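Local coordinates for flavin reductase (Uncultured bacterium, PDB 5CHO) that supplies reduced flavin, as the flavin reductase component, to the halogenase of a bacterial two-component tryptophan halogenase system, at the interface of chains A and B. Coordinates in Å, arbitrary orientation; residue numbers count along the deposited sequence, not the author numbering. Chains: chain A/B, Flavin reductase.

Contact 1: the interface of chains A and B. Residues chain A 182-183, 187; chain B 172, 175, 190-191.
This polar, partly water-bridged patch belongs to a two-fold symmetric interface between identical subunits, and it joins the hairpin that carries A:His182 and A:Arg187 to the C-terminal segment and the end of strand 169-172 of chain B; in flavin reductases of this family such a pairing is probably the working dimer. A:Ser183 sits at the turn of the hairpin, with phi and psi both positive, and pushes its hydroxyl among charged groups of chain B. Its OG accepts from B:Arg172 NH2 at 2.6 Å, lying in the guanidinium plane although the bond is bent at the hydrogen (139°). The same OG donates to B:Asp191 OD2, 3.2 Å away, coming from above the carboxylate plane. From the opposite face of that plane B:Arg175 NE reaches OD2, while B:Arg175 NH2 bonds to the syn lone pair of B:Asp191 OD1 at 2.7 Å, a side-on grip that fixes the carboxylate's rotation. A:Arg187 makes a longer salt bridge from NH2 to B:Asp191 OD1, 3.5 Å. Were B:Asp191 an alanine, the guanidinium groups of B:Arg175 and A:Arg187, 4.3 Å apart between their NH2 atoms, would probably be left without the carboxylate that both of them meet. The A:His182 ring stands nearly perpendicular to the carboxylate, and its ND1 holds a water at 2.6 Å that also touches the carbonyl O of B:Pro190.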
ATOM      1  N   HIS A 182       7.983  -9.267  -0.640  1.00 30.98           N
ATOM      2  CA  HIS A 182       8.955  -8.430  -1.335  1.00 27.34           C
ATOM      3  C   HIS A 182       9.770  -9.219  -2.354  1.00 31.17           C
ATOM      4  O   HIS A 182      10.173 -10.355  -2.095  1.00 34.03           O
ATOM      5  CB  HIS A 182       9.900  -7.775  -0.332  1.00 26.82           C
ATOM      6  CG  HIS A 182      10.927  -6.897  -0.968  1.00 29.64           C
ATOM      7  ND1 HIS A 182      12.260  -7.239  -1.037  1.00 29.61           N
ATOM      8  CD2 HIS A 182      10.819  -5.686  -1.563  1.00 30.47           C
ATOM      9  CE1 HIS A 182      12.927  -6.281  -1.653  1.00 39.63           C
ATOM     10  NE2 HIS A 182      12.075  -5.324  -1.980  1.00 31.48           N
ATOM     11  N   SER A 183      10.003  -8.608  -3.514  1.00 28.93           N
ATOM     12  CA  SER A 183      10.736  -9.243  -4.606  1.00 38.12           C
ATOM     13  C   SER A 183      10.094 -10.575  -4.969  1.00 32.84           C
ATOM     14  O   SER A 183      10.780 -11.523  -5.348  1.00 38.93           O
ATOM     15  CB  SER A 183      12.214  -9.438  -4.234  1.00 35.63           C
ATOM     16  OG  SER A 183      12.971  -8.291  -4.560  1.00 39.98           O
ATOM     17  N   ARG A 187       8.507 -13.124   3.267  1.00 33.15           N
ATOM     18  CA  ARG A 187       9.569 -12.907   4.238  1.00 31.35           C
ATOM     19  C   ARG A 187       8.974 -12.716   5.609  1.00 35.31           C
ATOM     20  O   ARG A 187       7.805 -12.350   5.754  1.00 30.93           O
ATOM     21  CB  ARG A 187      10.430 -11.687   3.882  1.00 34.05           C
ATOM     22  CG  ARG A 187      11.059 -11.782   2.518  1.00 34.55           C
ATOM     23  CD  ARG A 187      12.195 -12.797   2.514  1.00 40.53           C
ATOM     24  NE  ARG A 187      12.738 -12.986   1.172  1.00 52.66           N
ATOM     25  CZ  ARG A 187      13.742 -12.304   0.634  1.00 60.49           C
ATOM     26  NH1 ARG A 187      14.445 -11.433   1.344  1.00 68.15           N
ATOM     27  NH2 ARG A 187      14.081 -12.554  -0.621  1.00 54.84           N
TER
ATOM     28  N   ARG B 172      13.905  -0.822 -12.563  1.00 32.97           N
ATOM     29  CA  ARG B 172      14.384  -1.469 -11.360  1.00 34.68           C
ATOM     30  C   ARG B 172      15.902  -1.486 -11.351  1.00 34.41           C
ATOM     31  O   ARG B 172      16.543  -1.780 -12.361  1.00 38.42           O
ATOM     32  CB  ARG B 172      13.847  -2.890 -11.253  1.00 35.04           C
ATOM     33  CG  ARG B 172      14.123  -3.491  -9.906  1.00 35.25           C
ATOM     34  CD  ARG B 172      13.428  -4.805  -9.704  1.00 35.55           C
ATOM     35  NE  ARG B 172      13.518  -5.179  -8.300  1.00 38.52           N
ATOM     36  CZ  ARG B 172      13.107  -6.333  -7.794  1.00 42.45           C
ATOM     37  NH1 ARG B 172      12.582  -7.265  -8.580  1.00 38.14           N
ATOM     38  NH2 ARG B 172      13.237  -6.554  -6.493  1.00 36.25           N
ATOM     39  N   ARG B 175      19.099  -5.066  -6.669  1.00 47.10           N
ATOM     40  CA  ARG B 175      18.426  -5.472  -5.453  1.00 48.30           C
ATOM     41  C   ARG B 175      19.421  -5.395  -4.316  1.00 51.83           C
ATOM     42  O   ARG B 175      20.514  -5.955  -4.390  1.00 58.98           O
ATOM     43  CB  ARG B 175      17.856  -6.879  -5.582  1.00 48.28           C
ATOM     44  CG  ARG B 175      16.709  -6.958  -6.557  1.00 41.23           C
ATOM     45  CD  ARG B 175      16.336  -8.394  -6.841  1.00 48.60           C
ATOM     46  NE  ARG B 175      16.022  -9.134  -5.622  1.00 47.89           N
ATOM     47  CZ  ARG B 175      15.765 -10.437  -5.590  1.00 43.43           C
ATOM     48  NH1 ARG B 175      15.783 -11.148  -6.709  1.00 45.35           N
ATOM     49  NH2 ARG B 175      15.489 -11.030  -4.436  1.00 42.64           N
ATOM     50  N   PRO B 190      16.489  -7.474   4.559  1.00 47.79           N
ATOM     51  CA  PRO B 190      17.568  -8.004   3.726  1.00 51.25           C
ATOM     52  C   PRO B 190      17.074  -8.523   2.384  1.00 45.75           C
ATOM     53  O   PRO B 190      16.010  -9.136   2.299  1.00 51.18           O
ATOM     54  CB  PRO B 190      18.132  -9.158   4.564  1.00 54.74           C
ATOM     55  CG  PRO B 190      17.666  -8.914   5.947  1.00 45.03           C
ATOM     56  CD  PRO B 190      16.338  -8.244   5.806  1.00 47.40           C
ATOM     57  N   ASP B 191      17.852  -8.266   1.343  1.00 48.81           N
ATOM     58  CA  ASP B 191      17.554  -8.776   0.014  1.00 53.32           C
ATOM     59  C   ASP B 191      18.835  -8.757  -0.795  1.00 57.04           C
ATOM     60  O   ASP B 191      19.679  -7.881  -0.618  1.00 53.48           O
ATOM     61  CB  ASP B 191      16.464  -7.950  -0.679  1.00 48.45           C
ATOM     62  CG  ASP B 191      15.960  -8.603  -1.963  1.00 48.79           C
ATOM     63  OD1 ASP B 191      15.888  -9.848  -2.008  1.00 54.47           O
ATOM     64  OD2 ASP B 191      15.636  -7.873  -2.927  1.00 43.75           O
TER
HETATM   65  O   HOH W   1      13.411  -9.045   0.383  1.00 40.62           O
HETATM   66  O   HOH W   2      14.739 -10.929   3.872  1.00 46.79           O

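Contact 2: the interface of chains A and B. Residues chain A 38, 41; chain B 68, 70-71, 75-76, 147, 167.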
ATOM      1  N   ARG A  38       5.694  -6.385 -13.140  1.00 35.67           N
ATOM      2  CA  ARG A  38       5.412  -6.966 -11.829  1.00 38.61           C
ATOM      3  C   ARG A  38       6.694  -7.086 -11.007  1.00 34.94           C
ATOM      4  O   ARG A  38       6.682  -6.933  -9.785  1.00 33.84           O
ATOM      5  CB  ARG A  38       4.748  -8.337 -11.977  1.00 35.22           C
ATOM      6  N   PHE A  41       7.304  -3.480  -9.704  1.00 31.16           N
ATOM      7  CA  PHE A  41       6.358  -3.303  -8.601  1.00 32.13           C
ATOM      8  C   PHE A  41       6.815  -4.033  -7.338  1.00 31.48           C
ATOM      9  O   PHE A  41       6.573  -3.557  -6.228  1.00 28.74           O
ATOM     10  CB  PHE A  41       4.952  -3.802  -8.984  1.00 27.97           C
ATOM     11  CG  PHE A  41       4.200  -2.907  -9.949  1.00 29.12           C
ATOM     12  CD1 PHE A  41       4.581  -1.593 -10.180  1.00 28.38           C
ATOM     13  CD2 PHE A  41       3.084  -3.394 -10.613  1.00 32.36           C
ATOM     14  CE1 PHE A  41       3.867  -0.793 -11.062  1.00 33.26           C
ATOM     15  CE2 PHE A  41       2.370  -2.601 -11.491  1.00 34.67           C
ATOM     16  CZ  PHE A  41       2.760  -1.299 -11.714  1.00 34.24           C
TER
ATOM     17  N   SER B  68       0.793  -0.571  -6.137  1.00 26.45           N
ATOM     18  CA  SER B  68       0.592  -1.006  -7.518  1.00 29.30           C
ATOM     19  C   SER B  68      -0.881  -1.329  -7.721  1.00 28.52           C
ATOM     20  O   SER B  68      -1.476  -2.047  -6.918  1.00 31.30           O
ATOM     21  CB  SER B  68       1.458  -2.224  -7.842  1.00 36.83           C
ATOM     22  OG  SER B  68       1.319  -3.224  -6.847  1.00 40.44           O
ATOM     23  N   SER B  70      -2.732  -1.528 -11.291  1.00 29.15           N
ATOM     24  CA  SER B  70      -3.193  -2.168 -12.517  1.00 30.21           C
ATOM     25  C   SER B  70      -2.024  -2.403 -13.467  1.00 35.72           C
ATOM     26  O   SER B  70      -1.030  -1.681 -13.418  1.00 35.26           O
ATOM     27  CB  SER B  70      -4.268  -1.309 -13.192  1.00 33.63           C
ATOM     28  OG  SER B  70      -4.521  -1.740 -14.521  1.00 33.35           O
ATOM     29  N   LEU B  71      -2.141  -3.423 -14.313  1.00 35.03           N
ATOM     30  CA  LEU B  71      -1.100  -3.744 -15.287  1.00 39.39           C
ATOM     31  C   LEU B  71      -1.518  -3.289 -16.683  1.00 35.26           C
ATOM     32  O   LEU B  71      -0.676  -2.914 -17.499  1.00 45.72           O
ATOM     33  CB  LEU B  71      -0.791  -5.243 -15.278  1.00 43.42           C
ATOM     34  CG  LEU B  71       0.063  -5.734 -14.103  1.00 47.89           C
ATOM     35  CD1 LEU B  71       0.047  -7.245 -14.041  1.00 41.18           C
ATOM     36  CD2 LEU B  71       1.505  -5.245 -14.209  1.00 46.22           C
ATOM     37  N   LEU B  75      -0.969   1.088 -13.797  1.00 31.80           N
ATOM     38  CA  LEU B  75      -1.346   2.133 -12.844  1.00 26.39           C
ATOM     39  C   LEU B  75      -0.751   1.920 -11.452  1.00 31.28           C
ATOM     40  O   LEU B  75      -0.542   0.789 -11.015  1.00 31.73           O
ATOM     41  CB  LEU B  75      -2.869   2.215 -12.690  1.00 30.94           C
ATOM     42  CG  LEU B  75      -3.766   2.525 -13.891  1.00 29.54           C
ATOM     43  CD1 LEU B  75      -5.224   2.598 -13.442  1.00 30.05           C
ATOM     44  CD2 LEU B  75      -3.342   3.806 -14.582  1.00 31.04           C
ATOM     45  N   ILE B  76      -0.478   3.030 -10.769  1.00 30.26           N
ATOM     46  CA  ILE B  76      -0.143   3.023  -9.348  1.00 27.44           C
ATOM     47  C   ILE B  76      -0.951   4.116  -8.648  1.00 29.35           C
ATOM     48  O   ILE B  76      -1.558   4.958  -9.310  1.00 27.40           O
ATOM     49  CB  ILE B  76       1.359   3.257  -9.104  1.00 27.65           C
ATOM     50  CG1 ILE B  76       1.783   4.636  -9.620  1.00 27.15           C
ATOM     51  CG2 ILE B  76       2.170   2.163  -9.769  1.00 25.70           C
ATOM     52  CD1 ILE B  76       1.726   5.734  -8.570  1.00 31.25           C
ATOM     53  N   PHE B 147       9.989   5.359 -10.752  1.00 26.28           N
ATOM     54  CA  PHE B 147       8.784   5.467 -11.566  1.00 25.18           C
ATOM     55  C   PHE B 147       8.534   6.909 -11.973  1.00 27.00           C
ATOM     56  O   PHE B 147       8.761   7.826 -11.187  1.00 28.11           O
ATOM     57  CB  PHE B 147       7.527   4.972 -10.839  1.00 30.20           C
ATOM     58  CG  PHE B 147       7.568   3.536 -10.406  1.00 36.36           C
ATOM     59  CD1 PHE B 147       7.009   2.551 -11.207  1.00 31.27           C
ATOM     60  CD2 PHE B 147       8.160   3.167  -9.212  1.00 32.37           C
ATOM     61  CE1 PHE B 147       7.031   1.229 -10.822  1.00 27.36           C
ATOM     62  CE2 PHE B 147       8.177   1.842  -8.818  1.00 33.51           C
ATOM     63  CZ  PHE B 147       7.615   0.873  -9.628  1.00 27.18           C
ATOM     64  N   LEU B 167       1.695   4.850 -15.532  1.00 32.96           N
ATOM     65  CA  LEU B 167       3.145   4.835 -15.717  1.00 30.97           C
ATOM     66  C   LEU B 167       3.572   5.315 -17.105  1.00 32.85           C
ATOM     67  O   LEU B 167       2.998   4.917 -18.119  1.00 36.79           O
ATOM     68  CB  LEU B 167       3.700   3.430 -15.471  1.00 29.14           C
ATOM     69  CG  LEU B 167       3.595   2.895 -14.044  1.00 33.94           C
ATOM     70  CD1 LEU B 167       4.217   1.523 -13.945  1.00 30.51           C
ATOM     71  CD2 LEU B 167       4.284   3.842 -13.084  1.00 30.94           C
TER
HETATM   72  O   HOH W   3       3.856  -3.482  -4.958  1.00 38.75           O
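A:Phe41 ends helix 34-41 and drives its ring into the partner subunit, between strands of the flavin reductase-like domain of chain B. This is a knob-in-pocket contact of the dimer, and the ring hides more surface than any other residue here. With CG anti to the carbonyl carbon (chi1 -74°), the side chain leads away from the helix end and its far rim goes in deepest. B:Ser68, on strand 67-71, covers one face: its CB lies over the ring as a CH-pi contact, 3.6 Å from the centroid of A:Phe41 and displaced toward the CD2 side. The serine's OG turns off the ring, at chi1 49°, and faces a water 3.2 Å from that OG, which also meets the carbonyl O of A:Phe41 at 3.0 Å. A polar bridge therefore runs beside the aromatic contact and joins the helix end to the strand. B:Leu71, from the same strand, runs antiparallel alongside the ring and sets CD2 against A:Phe41 CE2 at 3.9 Å. Methyl groups from strands 74-81 and 160-167 pack round the CE1 corner of A:Phe41, B:Ile76 CG2 at 3.6 Å and B:Leu167 CD1 at 3.7 Å. B:Phe147 crosses at about a right angle and brings its CZ in plane to the edge of the A:Phe41 ring, its CE1 lying 3.8 Å from A:Phe41 CE1.

Contact 3: the interface of chains A and B. Residues chain A 39-40, 42-43, 183; chain B 144-145, 172.
B:Arg172 runs out across the end of helix 34-41 of chain A and hides more surface here than any other residue. Its chain is extended from CG to NE, with CG anti to the backbone N (chi1 -170°), which lays the guanidinium over the C-terminal turn of the helix. NH1 comes to 2.9 Å from the carbonyl O of A:Gly39, but its N-H points away from that oxygen, leaving a close polar approach that is probably electrostatic. A:Ser42 OG is 3.2 Å from the same NH1, while NH2 continues to A:Ser183. Nearer the arginine's backbone, A:Ile40 passes alongside, heading the other way, and lays CG1 against B:Arg172 CB at 4.1 Å. A:Ser43 CB sits beside NE, and its OG touches the methyl CB of B:Ala145 at 3.3 Å. A:Ser42 and A:Ser43 are held from behind by the helix: A:Ser42 OG donates to A:Gly39 O, tilted 30° from the carbonyl plane, and A:Ser43 OG donates to A:Ile40 O at 2.8 Å, nearly in line with the carbonyl bond. The site thus lies where helix 34-41 of chain A runs into its following loop, set against strand 169-172 and the start of strand 145-157 of chain B.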
ATOM      1  N   GLY A  39       7.802  -7.347 -11.692  1.00 35.77           N
ATOM      2  CA  GLY A  39       9.094  -7.434 -11.041  1.00 33.81           C
ATOM      3  C   GLY A  39       9.494  -6.100 -10.446  1.00 35.36           C
ATOM      4  O   GLY A  39      10.046  -6.045  -9.348  1.00 34.52           O
ATOM      5  N   ILE A  40       9.216  -5.023 -11.172  1.00 38.56           N
ATOM      6  CA  ILE A  40       9.525  -3.678 -10.693  1.00 35.66           C
ATOM      7  C   ILE A  40       8.612  -3.289  -9.536  1.00 34.84           C
ATOM      8  O   ILE A  40       9.091  -2.796  -8.519  1.00 33.09           O
ATOM      9  CB  ILE A  40       9.416  -2.624 -11.812  1.00 36.44           C
ATOM     10  CG1 ILE A  40      10.157  -3.111 -13.065  1.00 42.27           C
ATOM     11  CG2 ILE A  40       9.974  -1.291 -11.331  1.00 29.35           C
ATOM     12  CD1 ILE A  40      10.070  -2.169 -14.247  1.00 42.83           C
ATOM     13  N   SER A  42       7.479  -5.176  -7.505  1.00 30.47           N
ATOM     14  CA  SER A  42       7.828  -6.029  -6.370  1.00 28.90           C
ATOM     15  C   SER A  42       8.939  -5.438  -5.514  1.00 29.12           C
ATOM     16  O   SER A  42       9.181  -5.908  -4.406  1.00 30.35           O
ATOM     17  CB  SER A  42       8.256  -7.415  -6.855  1.00 26.47           C
ATOM     18  OG  SER A  42       9.579  -7.404  -7.360  1.00 33.92           O
ATOM     19  N   SER A  43       9.610  -4.411  -6.028  1.00 31.59           N
ATOM     20  CA  SER A  43      10.668  -3.745  -5.276  1.00 30.73           C
ATOM     21  C   SER A  43      10.119  -3.023  -4.049  1.00 29.27           C
ATOM     22  O   SER A  43      10.854  -2.766  -3.096  1.00 30.63           O
ATOM     23  CB  SER A  43      11.415  -2.760  -6.175  1.00 26.28           C
ATOM     24  OG  SER A  43      10.606  -1.645  -6.498  1.00 32.32           O
ATOM     25  N   SER A 183      10.003  -8.608  -3.514  1.00 28.93           N
ATOM     26  CA  SER A 183      10.736  -9.243  -4.606  1.00 38.12           C
ATOM     27  C   SER A 183      10.094 -10.575  -4.969  1.00 32.84           C
ATOM     28  O   SER A 183      10.780 -11.523  -5.348  1.00 38.93           O
ATOM     29  CB  SER A 183      12.214  -9.438  -4.234  1.00 35.63           C
ATOM     30  OG  SER A 183      12.971  -8.291  -4.560  1.00 39.98           O
TER
ATOM     31  N   LEU B 144      15.949   1.567  -5.005  1.00 29.97           N
ATOM     32  CA  LEU B 144      15.643   0.231  -5.495  1.00 29.16           C
ATOM     33  C   LEU B 144      14.927   0.287  -6.841  1.00 31.47           C
ATOM     34  O   LEU B 144      15.057  -0.620  -7.660  1.00 33.20           O
ATOM     35  CB  LEU B 144      14.784  -0.504  -4.470  1.00 28.80           C
ATOM     36  CG  LEU B 144      15.440  -0.740  -3.110  1.00 30.64           C
ATOM     37  CD1 LEU B 144      14.477  -1.462  -2.198  1.00 28.97           C
ATOM     38  CD2 LEU B 144      16.728  -1.542  -3.264  1.00 33.21           C
ATOM     39  N   ALA B 145      14.165   1.353  -7.064  1.00 26.72           N
ATOM     40  CA  ALA B 145      13.425   1.500  -8.312  1.00 32.49           C
ATOM     41  C   ALA B 145      12.972   2.936  -8.540  1.00 27.72           C
ATOM     42  O   ALA B 145      12.805   3.695  -7.588  1.00 27.75           O
ATOM     43  CB  ALA B 145      12.223   0.570  -8.315  1.00 26.84           C
ATOM     44  N   ARG B 172      13.905  -0.822 -12.563  1.00 32.97           N
ATOM     45  CA  ARG B 172      14.384  -1.469 -11.360  1.00 34.68           C
ATOM     46  C   ARG B 172      15.902  -1.486 -11.351  1.00 34.41           C
ATOM     47  O   ARG B 172      16.543  -1.780 -12.361  1.00 38.42           O
ATOM     48  CB  ARG B 172      13.847  -2.890 -11.253  1.00 35.04           C
ATOM     49  CG  ARG B 172      14.123  -3.491  -9.906  1.00 35.25           C
ATOM     50  CD  ARG B 172      13.428  -4.805  -9.704  1.00 35.55           C
ATOM     51  NE  ARG B 172      13.518  -5.179  -8.300  1.00 38.52           N
ATOM     52  CZ  ARG B 172      13.107  -6.333  -7.794  1.00 42.45           C
ATOM     53  NH1 ARG B 172      12.582  -7.265  -8.580  1.00 38.14           N
ATOM     54  NH2 ARG B 172      13.237  -6.554  -6.493  1.00 36.25           N
TER

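Contacts 1 and 3 are neighbours, their C-alpha centres about 7 Å apart, and share A:Ser183 and B:Arg172, so the arginine links the hairpin of chain A to the end of helix 34-41. The C-alpha centre of contact 2 is about 11 Å from that of contact 3 and about 17 Å from that of contact 1. That same helix supplies chain A residues to both contact 2 and contact 3, while strand 145-157 of chain B borders both. The three lie roughly in a row, from a charged patch to a largely apolar one, and the two-fold axis repeats them with the chains exchanged.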